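Local coordinates for protein haloperoxidase (Corallina officinalis, PDB 1QHB) that uses bound vanadate and hydrogen peroxide to oxidise bromide and so halogenate organic substrates, working as a calcium-stabilised dodecamer, at residues E39-R44 against G49-I54; K59-P62 against A68-D71; F75-R80 against A91-G96; A128-D133 against K398-R403; D290-L295 against D300-A305. All coordinates share one frame; numbering follows the deposited sequence.

Contact 1: E39-R44 against G49-I54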
# COMPACT_ATOMS: atom_id res chain seq x y z
N GLU A 39 16.96 -14.88 41.12
CA GLU A 39 16.94 -14.74 42.57
C GLU A 39 15.63 -14.22 43.12
O GLU A 39 15.23 -14.51 44.25
CB GLU A 39 18.00 -13.73 43.04
CG GLU A 39 19.25 -14.48 43.44
CD GLU A 39 20.34 -13.52 43.89
OE1 GLU A 39 20.41 -12.40 43.38
OE2 GLU A 39 21.10 -14.00 44.74
N GLU A 40 15.00 -13.40 42.29
CA GLU A 40 13.83 -12.69 42.75
C GLU A 40 12.86 -13.51 43.57
O GLU A 40 12.36 -13.03 44.61
CB GLU A 40 13.17 -12.01 41.56
CG GLU A 40 12.08 -11.05 42.01
CD GLU A 40 11.79 -9.93 41.07
OE1 GLU A 40 12.66 -9.05 40.85
OE2 GLU A 40 10.64 -9.89 40.54
N LEU A 41 12.43 -14.64 43.06
CA LEU A 41 11.45 -15.46 43.73
C LEU A 41 12.07 -16.71 44.33
O LEU A 41 11.27 -17.49 44.86
CB LEU A 41 10.36 -15.97 42.74
CG LEU A 41 9.52 -14.87 42.10
CD1 LEU A 41 8.64 -15.45 41.00
CD2 LEU A 41 8.70 -14.17 43.17
N LEU A 42 13.39 -16.83 44.20
CA LEU A 42 14.06 -18.00 44.76
C LEU A 42 13.98 -18.05 46.28
O LEU A 42 13.61 -19.09 46.83
CB LEU A 42 15.53 -18.03 44.27
CG LEU A 42 16.43 -19.18 44.74
CD1 LEU A 42 15.92 -20.54 44.30
CD2 LEU A 42 17.88 -19.02 44.28
N TYR A 43 14.38 -17.01 46.99
CA TYR A 43 14.50 -17.05 48.45
C TYR A 43 13.14 -17.02 49.11
O TYR A 43 12.22 -16.26 48.76
CB TYR A 43 15.43 -15.94 49.01
CG TYR A 43 16.75 -15.95 48.26
CD1 TYR A 43 17.57 -17.08 48.24
CD2 TYR A 43 17.13 -14.86 47.50
CE1 TYR A 43 18.76 -17.09 47.51
CE2 TYR A 43 18.35 -14.87 46.80
CZ TYR A 43 19.14 -15.97 46.82
OH TYR A 43 20.32 -15.97 46.11
N ARG A 44 12.93 -18.04 49.98
CA ARG A 44 11.62 -18.12 50.62
C ARG A 44 11.66 -17.88 52.12
O ARG A 44 12.68 -18.10 52.77
CB ARG A 44 11.00 -19.50 50.43
CG ARG A 44 11.20 -20.10 49.02
CD ARG A 44 10.54 -19.22 47.96
NE ARG A 44 9.08 -19.29 48.04
CZ ARG A 44 8.29 -19.00 47.00
NH1 ARG A 44 8.79 -18.59 45.82
NH2 ARG A 44 6.97 -19.11 47.08
N GLY A 49 6.29 -19.83 53.62
CA GLY A 49 6.51 -20.44 52.32
C GLY A 49 6.60 -19.39 51.19
O GLY A 49 6.95 -19.77 50.06
N ASP A 50 6.26 -18.14 51.45
CA ASP A 50 6.27 -17.10 50.45
C ASP A 50 7.70 -16.64 50.13
O ASP A 50 8.60 -16.84 50.93
CB ASP A 50 5.54 -15.85 50.91
CG ASP A 50 4.09 -16.08 51.31
OD1 ASP A 50 3.36 -16.68 50.49
OD2 ASP A 50 3.69 -15.67 52.41
N PRO A 51 7.80 -15.92 49.04
CA PRO A 51 9.06 -15.34 48.62
C PRO A 51 9.39 -14.25 49.62
O PRO A 51 8.51 -13.49 50.05
CB PRO A 51 8.82 -14.85 47.20
CG PRO A 51 7.34 -14.72 47.05
CD PRO A 51 6.69 -15.66 48.03
N SER A 52 10.67 -14.19 50.03
CA SER A 52 11.05 -13.18 51.01
C SER A 52 11.64 -11.92 50.37
O SER A 52 11.74 -10.88 51.04
CB SER A 52 12.11 -13.81 51.94
OG SER A 52 13.24 -14.19 51.10
N PHE A 53 12.10 -12.03 49.13
CA PHE A 53 12.66 -10.93 48.37
C PHE A 53 13.93 -10.35 48.97
O PHE A 53 14.22 -9.21 48.65
CB PHE A 53 11.60 -9.83 48.22
CG PHE A 53 10.46 -10.30 47.35
CD1 PHE A 53 10.67 -10.70 46.04
CD2 PHE A 53 9.19 -10.36 47.89
CE1 PHE A 53 9.62 -11.20 45.25
CE2 PHE A 53 8.12 -10.84 47.12
CZ PHE A 53 8.36 -11.25 45.80
N ILE A 54 14.77 -11.13 49.69
CA ILE A 54 15.98 -10.61 50.29
C ILE A 54 17.07 -10.25 49.30
O ILE A 54 18.06 -9.59 49.68
CB ILE A 54 16.59 -11.60 51.34
CG1 ILE A 54 16.99 -12.93 50.74
CG2 ILE A 54 15.63 -11.83 52.53
CD1 ILE A 54 17.70 -13.89 51.66
O HOH W 1 12.41 -14.01 47.30
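A chain reversal in the irregular connection between helix 11-28 and helix 72-84 is closed here by a single beta bridge between Arg44 and Pro51, whose CA atoms lie 4.3 Å apart. It illustrates how a loop can be held by carbonyls that take several donors each. Ser52 N donates to Tyr43 O at 2.9 Å in a nearly straight bond. Ser52 OG adds a weak bond to the same oxygen. The second gripped carbonyl is Gly49 O, approached side-on by Arg44 NE at 3.0 Å and by Arg44 NH2 at 3.1 Å, with the oxygen in the guanidinium plane. Bends at chi2 (-61°) and chi3 (-71°) fold the arginine back to that position, and NH1 is left to reach Leu41 O at 2.9 Å. One face of the guanidinium lies against the proline, NH2 being 3.6 Å from Pro51 CD, while NH2 also forms a salt bridge to Asp501 of the second subunit. A leucine in place of Arg44 would probably leave Gly49 O and Leu41 O without these donors and Asp501 of the second subunit without its mate. Leu41 CD2 packs 3.7 Å from Phe53 CE1. Between the two backbones sits a water, which donates to Glu40 O and Tyr43 O and accepts from Phe53 N.

Contact 2: K59-P62 against A68-D71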
# COMPACT_ATOMS: atom_id res chain seq x y z
N LYS A 59 14.11 -1.03 48.83
CA LYS A 59 14.22 0.21 49.61
C LYS A 59 12.95 1.01 49.50
O LYS A 59 12.52 1.29 48.39
CB LYS A 59 15.43 0.98 49.07
CG LYS A 59 15.90 2.09 50.04
CD LYS A 59 17.21 2.65 49.57
CE LYS A 59 17.60 3.87 50.42
NZ LYS A 59 19.08 4.09 50.33
N GLY A 60 12.35 1.42 50.66
CA GLY A 60 11.13 2.23 50.60
C GLY A 60 9.93 1.45 51.11
O GLY A 60 9.01 2.01 51.70
N LEU A 61 9.89 0.15 50.87
CA LEU A 61 8.87 -0.74 51.37
C LEU A 61 9.18 -1.00 52.84
O LEU A 61 10.33 -1.12 53.19
CB LEU A 61 8.86 -2.05 50.58
CG LEU A 61 8.67 -1.94 49.07
CD1 LEU A 61 8.73 -3.32 48.45
CD2 LEU A 61 7.35 -1.27 48.74
N PRO A 62 8.15 -1.16 53.69
CA PRO A 62 8.31 -1.38 55.11
C PRO A 62 9.09 -2.65 55.39
O PRO A 62 8.68 -3.73 54.92
CB PRO A 62 6.87 -1.52 55.63
CG PRO A 62 5.92 -1.24 54.53
CD PRO A 62 6.72 -1.09 53.25
N ALA A 68 14.04 -7.62 56.30
CA ALA A 68 13.28 -8.25 55.23
C ALA A 68 11.95 -7.53 55.11
O ALA A 68 11.45 -7.05 56.14
CB ALA A 68 12.99 -9.72 55.54
N ILE A 69 11.36 -7.50 53.90
CA ILE A 69 10.08 -6.76 53.88
C ILE A 69 9.06 -7.53 54.71
O ILE A 69 9.10 -8.75 54.80
CB ILE A 69 9.54 -6.54 52.46
CG1 ILE A 69 9.47 -7.88 51.70
CG2 ILE A 69 10.39 -5.49 51.76
CD1 ILE A 69 8.86 -7.62 50.31
N ILE A 70 8.09 -6.81 55.23
CA ILE A 70 7.06 -7.39 56.07
C ILE A 70 5.99 -8.05 55.22
O ILE A 70 5.43 -9.07 55.67
CB ILE A 70 6.38 -6.29 56.90
CG1 ILE A 70 7.29 -5.80 58.05
CG2 ILE A 70 5.05 -6.73 57.49
CD1 ILE A 70 6.88 -4.37 58.44
N ASP A 71 5.65 -7.42 54.08
CA ASP A 71 4.57 -8.01 53.27
C ASP A 71 5.00 -8.16 51.82
O ASP A 71 5.09 -7.18 51.09
CB ASP A 71 3.37 -7.11 53.42
CG ASP A 71 2.11 -7.64 52.78
OD1 ASP A 71 2.19 -8.67 52.08
OD2 ASP A 71 1.06 -7.02 52.95
O HOH W 2 6.42 -4.78 53.19
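Pro62 O is the polar atom on which this contact turns. Ile70 N donates to it at 3.2 Å, with an N-H...O angle of 160°. A water 3.0 Å from Pro62 O accepts from Asp71 N at 2.9 Å and may link the two. Ile69 CA adds a CH...O contact of 3.5 Å to Pro62 O. Around this polar centre the aliphatic groups are close but modest in number. The CG2 branch of Ile69 rests 3.9 Å from Leu61 CB, and Ile70 CD1 meets Pro62 CB at 4.0 Å. The two isoleucines thus put different ends to use: Ile69 its short branch, Ile70 the tip of its long one, carried there by a CG1 lying anti to the carbonyl carbon (chi1 -74°). The pairing joins two parts of the irregular chain leading into helix 72-84, whose N-cap is Asp71, with its OD1 accepting from Asp73 N. Because proline has no amide proton of its own to give, Pro62 can bond through its backbone here as an acceptor alone, and its carbonyl does that work.

Contact 3: F75-R80 against A91-G96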
# COMPACT_ATOMS: atom_id res chain seq x y z
N PHE A 75 5.93 -5.74 47.60
CA PHE A 75 6.88 -5.81 46.49
C PHE A 75 6.19 -6.15 45.17
O PHE A 75 6.45 -5.52 44.15
CB PHE A 75 7.98 -6.82 46.80
CG PHE A 75 9.01 -6.90 45.71
CD1 PHE A 75 10.04 -6.02 45.68
CD2 PHE A 75 8.95 -7.89 44.72
CE1 PHE A 75 11.02 -6.05 44.70
CE2 PHE A 75 9.91 -7.94 43.73
CZ PHE A 75 10.96 -7.04 43.74
N LEU A 76 5.27 -7.08 45.18
CA LEU A 76 4.52 -7.51 44.00
C LEU A 76 3.67 -6.39 43.44
O LEU A 76 3.58 -6.25 42.23
CB LEU A 76 3.67 -8.75 44.29
CG LEU A 76 4.49 -9.98 44.67
CD1 LEU A 76 3.64 -11.08 45.28
CD2 LEU A 76 5.30 -10.47 43.46
N ALA A 77 3.14 -5.50 44.27
CA ALA A 77 2.35 -4.35 43.79
C ALA A 77 3.30 -3.33 43.17
O ALA A 77 3.01 -2.72 42.13
CB ALA A 77 1.57 -3.69 44.93
N PHE A 78 4.49 -3.19 43.77
CA PHE A 78 5.54 -2.30 43.28
C PHE A 78 5.99 -2.72 41.88
O PHE A 78 6.16 -1.87 40.98
CB PHE A 78 6.71 -2.38 44.24
CG PHE A 78 8.01 -1.70 43.89
CD1 PHE A 78 8.07 -0.35 43.66
CD2 PHE A 78 9.18 -2.43 43.83
CE1 PHE A 78 9.29 0.27 43.37
CE2 PHE A 78 10.39 -1.84 43.52
CZ PHE A 78 10.44 -0.47 43.30
N VAL A 79 6.17 -4.01 41.64
CA VAL A 79 6.53 -4.50 40.31
C VAL A 79 5.45 -4.18 39.30
O VAL A 79 5.70 -3.71 38.18
CB VAL A 79 6.83 -6.01 40.35
CG1 VAL A 79 7.02 -6.59 38.96
CG2 VAL A 79 8.15 -6.11 41.12
N ARG A 80 4.17 -4.38 39.64
CA ARG A 80 3.09 -4.08 38.72
C ARG A 80 3.11 -2.61 38.38
O ARG A 80 2.95 -2.22 37.23
CB ARG A 80 1.71 -4.45 39.28
CG ARG A 80 1.46 -5.95 39.34
CD ARG A 80 -0.01 -6.26 39.58
NE ARG A 80 -0.45 -5.85 40.90
CZ ARG A 80 -0.35 -6.45 42.07
NH1 ARG A 80 0.21 -7.63 42.25
NH2 ARG A 80 -0.88 -5.86 43.14
N ALA A 91 1.01 5.97 43.10
CA ALA A 91 0.65 6.73 44.30
C ALA A 91 -0.04 5.86 45.35
O ALA A 91 -0.06 6.19 46.54
CB ALA A 91 -0.24 7.89 43.86
N ALA A 92 -0.62 4.73 44.95
CA ALA A 92 -1.29 3.86 45.92
C ALA A 92 -0.34 2.86 46.55
O ALA A 92 -0.80 1.96 47.27
CB ALA A 92 -2.48 3.21 45.22
N LEU A 93 0.97 2.94 46.29
CA LEU A 93 1.88 1.94 46.84
C LEU A 93 2.15 2.25 48.31
O LEU A 93 1.99 3.37 48.75
CB LEU A 93 3.23 1.94 46.14
CG LEU A 93 3.22 1.47 44.67
CD1 LEU A 93 4.58 1.74 44.06
CD2 LEU A 93 2.82 0.00 44.57
N THR A 94 2.66 1.25 49.02
CA THR A 94 3.01 1.44 50.40
C THR A 94 4.47 1.90 50.49
O THR A 94 5.36 1.14 50.19
CB THR A 94 2.89 0.13 51.19
OG1 THR A 94 1.53 -0.32 51.04
CG2 THR A 94 3.20 0.39 52.65
N LEU A 95 4.63 3.12 51.00
CA LEU A 95 5.97 3.66 51.17
C LEU A 95 6.27 4.01 52.61
O LEU A 95 5.48 4.78 53.17
CB LEU A 95 6.01 4.98 50.37
CG LEU A 95 7.32 5.73 50.27
CD1 LEU A 95 8.35 4.87 49.53
CD2 LEU A 95 7.12 7.06 49.54
N GLY A 96 7.37 3.59 53.20
CA GLY A 96 7.67 4.06 54.56
C GLY A 96 6.97 3.26 55.64
O GLY A 96 6.17 2.38 55.39
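Hydrophobic contact carries this pairing, and one side chain, Leu93, supplies it from the 91-96 side. Its two methyls divide the task. CD2 settles on the backbone of the helix, 3.6 Å from Ala77 C and 3.7 Å from Phe78 N, and lies 3.9 Å from Ala77 CB. CD1 turns instead to the aromatic neighbour and meets the ring of Phe78 at its edge, near the ring plane, 4.1 Å from Phe78 CD1. Leu93 and Phe78 cross at a slant. The fork reaches both places because CG of Leu93 stands anti to its carbonyl carbon (chi1 -67°) with chi2 near 170°.

The fold element concerned is helix 72-84, across which the chain returns after the short helix 87-91; a single leucine pointing at the helix from an otherwise irregular segment makes the connection. On its other contacts the Phe78 ring meets that of Trp123, with planes about 40° apart, and Leu93 also touches Trp123, so leucine, phenylalanine and tryptophan form one apolar cluster. The side chain of Phe78 is about 8 Å from that of His478, the probable active-site histidine.

The two segments share no hydrogen bond with each other. Within the helix, Val79 N donates to Phe75 O at 2.9 Å, and Arg80 N to Leu76 O at 3.2 Å. Other chains add polar links: a weak hydrogen bond from Asn367 of the third subunit to Leu93 O and a firmer one from Asn581 of the second subunit to Arg80 O.

Contact 4: A128-D133 against K398-R403. With PO4 (phosphate ion), chain G.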
# COMPACT_ATOMS: atom_id res chain seq x y z
N ALA A 128 10.65 5.11 33.84
CA ALA A 128 11.37 5.74 32.75
C ALA A 128 11.76 4.75 31.64
O ALA A 128 11.98 5.19 30.54
CB ALA A 128 12.65 6.37 33.29
N GLY A 129 11.81 3.44 31.86
CA GLY A 129 12.15 2.45 30.87
C GLY A 129 11.02 2.15 29.92
O GLY A 129 11.22 1.40 28.96
N LEU A 130 9.85 2.77 30.10
CA LEU A 130 8.72 2.58 29.22
C LEU A 130 8.73 3.70 28.21
O LEU A 130 7.98 3.66 27.26
CB LEU A 130 7.40 2.66 29.96
CG LEU A 130 7.19 1.59 31.04
CD1 LEU A 130 5.79 1.73 31.65
CD2 LEU A 130 7.28 0.16 30.52
N THR A 131 9.53 4.74 28.39
CA THR A 131 9.51 5.90 27.52
C THR A 131 10.23 5.64 26.20
O THR A 131 11.30 5.06 26.21
CB THR A 131 10.28 7.03 28.26
OG1 THR A 131 9.64 7.22 29.53
CG2 THR A 131 10.18 8.31 27.47
N PHE A 132 9.68 6.05 25.08
CA PHE A 132 10.31 5.92 23.78
C PHE A 132 11.25 7.09 23.56
O PHE A 132 11.39 7.99 24.40
CB PHE A 132 9.21 6.00 22.69
CG PHE A 132 8.25 4.84 22.75
CD1 PHE A 132 8.62 3.58 22.30
CD2 PHE A 132 6.97 5.02 23.25
CE1 PHE A 132 7.75 2.50 22.36
CE2 PHE A 132 6.08 3.95 23.28
CZ PHE A 132 6.45 2.71 22.84
N ASP A 133 11.89 7.15 22.42
CA ASP A 133 12.83 8.23 22.15
C ASP A 133 12.83 8.37 20.62
O ASP A 133 12.70 7.36 19.95
CB ASP A 133 14.27 7.96 22.58
CG ASP A 133 14.99 9.27 22.86
OD1 ASP A 133 15.51 9.86 21.92
OD2 ASP A 133 15.00 9.76 24.03
N LYS A 398 17.28 -1.61 35.41
CA LYS A 398 17.19 -1.47 36.85
C LYS A 398 15.85 -1.97 37.40
O LYS A 398 15.82 -2.77 38.30
CB LYS A 398 17.32 -0.01 37.31
CG LYS A 398 18.69 0.58 37.37
CD LYS A 398 18.57 2.11 37.40
CE LYS A 398 19.96 2.76 37.52
NZ LYS A 398 20.50 2.53 38.89
N PHE A 399 14.77 -1.38 36.91
CA PHE A 399 13.46 -1.64 37.48
C PHE A 399 12.61 -2.73 36.83
O PHE A 399 11.87 -3.42 37.55
CB PHE A 399 12.68 -0.34 37.34
CG PHE A 399 12.92 0.72 38.35
CD1 PHE A 399 12.37 0.63 39.63
CD2 PHE A 399 13.66 1.86 38.01
CE1 PHE A 399 12.63 1.66 40.55
CE2 PHE A 399 13.87 2.89 38.90
CZ PHE A 399 13.36 2.76 40.18
N ASN A 400 12.62 -2.79 35.48
CA ASN A 400 11.72 -3.72 34.83
C ASN A 400 12.30 -5.11 34.76
O ASN A 400 11.48 -6.02 34.76
CB ASN A 400 11.37 -3.22 33.41
CG ASN A 400 10.68 -1.87 33.46
OD1 ASN A 400 11.33 -0.81 33.45
ND2 ASN A 400 9.34 -1.88 33.47
N ILE A 401 13.64 -5.25 34.71
CA ILE A 401 14.20 -6.56 34.62
C ILE A 401 14.87 -7.08 35.89
O ILE A 401 14.36 -8.05 36.46
CB ILE A 401 15.27 -6.60 33.49
CG1 ILE A 401 14.69 -6.12 32.16
CG2 ILE A 401 15.90 -7.99 33.34
CD1 ILE A 401 13.54 -6.97 31.63
N HIS A 402 16.04 -6.59 36.32
CA HIS A 402 16.76 -7.23 37.40
C HIS A 402 16.44 -6.83 38.82
O HIS A 402 16.61 -7.69 39.65
CB HIS A 402 18.27 -6.99 37.22
CG HIS A 402 18.73 -7.26 35.81
ND1 HIS A 402 19.08 -8.53 35.46
CD2 HIS A 402 18.87 -6.47 34.71
CE1 HIS A 402 19.43 -8.54 34.17
NE2 HIS A 402 19.32 -7.32 33.71
N ARG A 403 16.08 -5.59 39.13
CA ARG A 403 15.80 -5.17 40.48
C ARG A 403 16.84 -5.72 41.48
O ARG A 403 16.44 -6.24 42.51
CB ARG A 403 14.37 -5.60 40.87
CG ARG A 403 13.31 -4.72 40.14
CD ARG A 403 11.91 -5.24 40.34
NE ARG A 403 11.60 -6.62 39.86
CZ ARG A 403 11.07 -6.91 38.69
NH1 ARG A 403 10.79 -5.98 37.78
NH2 ARG A 403 10.72 -8.14 38.32
P PO4 G . 23.46 5.47 40.18
O1 PO4 G . 23.49 5.03 41.60
O2 PO4 G . 24.83 5.67 39.63
O3 PO4 G . 22.68 6.71 40.07
O4 PO4 G . 22.79 4.35 39.41
O HOH W 3 11.48 1.85 34.21
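Asn400 reaches across to Gly129 and Leu130 from the last turn of helix 376-402, and its side chain shows how an amide can serve two surroundings at once. CB points toward the 128-133 segment, and CG continues that course, set anti to the carbonyl carbon (chi1 -61°). At the tip the amide parts its duties. OD1 lies 4.2 Å from Gly129 CA and receives a water at 2.8 Å that in turn accepts from Gly129 N at 2.9 Å. ND2 passes 4.1 Å from Leu130 CD2, and its hydrogen bond goes to Asn83 OD1. The helix ends in a wider pi-type turn: Arg403 N donates to Lys398 O at 3.0 Å, and Arg403 NH1 comes back to Phe399 O at 2.8 Å. At the start of the same segment, Lys398 NZ donates to O4 of a phosphate ion at 3.0 Å; Arg406, Ser483, Gly484, His485, Arg545 and His551 complete the grip, so the phosphate probably occupies the place of vanadate. Lys398 NZ also bonds to His478 ND1. Beside Leu130 and Asn400 packs Ile3 of the fourth subunit. The chemistry implies a helix end joined to the 128-133 segment by water rather than by direct bonding, with the buried amide of Asn400 satisfied at both its oxygen and its nitrogen.

Contact 5: D290-L295 against D300-A305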
# COMPACT_ATOMS: atom_id res chain seq x y z
N ASP A 290 31.60 8.29 58.40
CA ASP A 290 30.83 7.41 57.52
C ASP A 290 29.43 7.28 58.13
O ASP A 290 29.23 7.72 59.27
CB ASP A 290 31.45 6.06 57.31
CG ASP A 290 32.82 6.13 56.67
OD1 ASP A 290 32.89 6.57 55.49
OD2 ASP A 290 33.83 5.74 57.32
N PHE A 291 28.49 6.71 57.42
CA PHE A 291 27.08 6.74 57.77
C PHE A 291 26.44 5.38 57.65
O PHE A 291 27.01 4.50 56.99
CB PHE A 291 26.29 7.69 56.84
CG PHE A 291 26.81 9.11 56.86
CD1 PHE A 291 26.33 10.01 57.78
CD2 PHE A 291 27.78 9.55 55.96
CE1 PHE A 291 26.77 11.32 57.83
CE2 PHE A 291 28.25 10.84 56.01
CZ PHE A 291 27.76 11.73 56.96
N MET A 292 25.28 5.28 58.30
CA MET A 292 24.52 4.05 58.26
C MET A 292 25.31 2.88 58.82
O MET A 292 25.21 1.77 58.33
CB MET A 292 24.07 3.79 56.80
CG MET A 292 22.99 4.70 56.35
SD MET A 292 22.65 4.73 54.58
CE MET A 292 21.98 3.07 54.39
N THR A 293 26.03 3.09 59.91
CA THR A 293 26.82 2.06 60.55
C THR A 293 26.06 1.54 61.76
O THR A 293 26.51 0.59 62.40
CB THR A 293 28.17 2.61 61.03
OG1 THR A 293 27.96 3.75 61.89
CG2 THR A 293 28.99 3.08 59.83
N ASP A 294 24.90 2.08 62.05
CA ASP A 294 24.06 1.62 63.12
C ASP A 294 22.82 0.94 62.50
O ASP A 294 22.15 1.52 61.63
CB ASP A 294 23.65 2.82 63.97
CG ASP A 294 22.56 2.41 64.93
OD1 ASP A 294 22.86 1.73 65.93
OD2 ASP A 294 21.39 2.74 64.68
N LEU A 295 22.47 -0.24 63.04
CA LEU A 295 21.34 -0.99 62.57
C LEU A 295 20.03 -0.25 62.52
O LEU A 295 19.34 -0.31 61.47
CB LEU A 295 21.13 -2.25 63.43
CG LEU A 295 20.06 -3.20 62.84
CD1 LEU A 295 20.53 -3.66 61.47
CD2 LEU A 295 19.79 -4.36 63.79
N ASP A 300 15.92 2.49 59.17
CA ASP A 300 15.11 3.66 58.84
C ASP A 300 15.36 4.10 57.41
O ASP A 300 14.46 4.55 56.70
CB ASP A 300 15.45 4.84 59.80
CG ASP A 300 14.85 4.56 61.18
OD1 ASP A 300 13.86 3.79 61.29
OD2 ASP A 300 15.40 5.08 62.19
N VAL A 301 16.62 4.11 57.00
CA VAL A 301 16.96 4.49 55.62
C VAL A 301 16.36 3.45 54.67
O VAL A 301 15.74 3.85 53.71
CB VAL A 301 18.48 4.61 55.41
CG1 VAL A 301 18.84 4.84 53.94
CG2 VAL A 301 19.07 5.73 56.26
N GLN A 302 16.39 2.16 54.97
CA GLN A 302 15.73 1.15 54.13
C GLN A 302 14.24 1.37 54.06
O GLN A 302 13.61 1.08 53.04
CB GLN A 302 16.05 -0.29 54.60
CG GLN A 302 17.55 -0.52 54.58
CD GLN A 302 18.27 -0.05 53.33
OE1 GLN A 302 18.00 -0.54 52.24
NE2 GLN A 302 19.22 0.87 53.47
N ASP A 303 13.66 1.94 55.13
CA ASP A 303 12.25 2.29 55.17
C ASP A 303 11.99 3.71 54.67
O ASP A 303 10.94 4.31 54.97
CB ASP A 303 11.76 2.16 56.63
CG ASP A 303 11.55 0.77 57.10
OD1 ASP A 303 11.60 -0.25 56.35
OD2 ASP A 303 11.33 0.63 58.33
N ALA A 304 12.90 4.30 53.90
CA ALA A 304 12.71 5.60 53.28
C ALA A 304 12.97 6.90 54.05
O ALA A 304 12.70 8.02 53.52
CB ALA A 304 11.31 5.64 52.61
N ALA A 305 13.60 6.82 55.22
CA ALA A 305 13.87 8.08 55.94
C ALA A 305 14.72 8.99 55.07
O ALA A 305 15.77 8.61 54.55
CB ALA A 305 14.48 7.76 57.30
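Met292 brings its sulfur and methyl to Val301 and Gln302, and the course of its side chain explains the contact. The first two torsions run the chain outward, CG anti to the carbonyl carbon and SD anti along chi2 (167°). A bend at chi3 (68°) then swings CE round to the helix. There the methyl sits 3.6 Å from Val301 CG1 and equally 3.6 Å from Gln302 NE2, while SD lies 3.9 Å from Val301 CG1. The second branch of the valine is used as well, Val301 CG2 being 4.1 Å from Met292 CG, so the two methyls line the methionine over much of its length. With CG1 anti to the backbone N (chi1 173°), Val301 presents that branch to Met292 CE and SD and leaves CG2 to face Met292 CG; the two side chains cross at about a right angle. Gln302 is folded at chi2, which sets NE2 beside the methyl; the amide nitrogen's polar partner is Glu408 OE2.

Replacing Met292 by an alanine would probably open a gap beside Val301 and leave the Gln302 amide less firmly confined. Met292 itself is a buried loop residue with positive phi.

Helix 295-302 is bounded at each end by a recognisable motif: Asp294 occupies its N-cap, and a Schellman motif finishes it, with Ala305 N bonded to Asp300 O at 2.8 Å and Ala304 N to Val301 O at 2.9 Å. The 290-295 segment thus follows strand 276-285, runs beside helix 439-456 through Thr293 and Asp294, and folds its methionine back onto the last turn of the helix it leads into.

Contacts 1, 2 and 3 follow one another along the chain and pack around helix 72-84. Contact 1 meets contact 3 where Phe53 CE1 lies 3.4 Å from Phe75 CD2, and joins contact 4 by a salt bridge of 2.8 Å between Glu40 OE2 and Arg403 NH2. Gly60 of contact 2 faces both ways: its O is 2.7 Å from Gly96 N of contact 3 and its N is 2.7 Å from Gln302 O of contact 5, each probably a hydrogen bond. Contact 4 alone holds a phosphate ligand, through Lys398, while in contact 5 the Gln302 side chain is about 7 Å from that of Arg406. The centres of contacts 4 and 5 are about 27 Å apart.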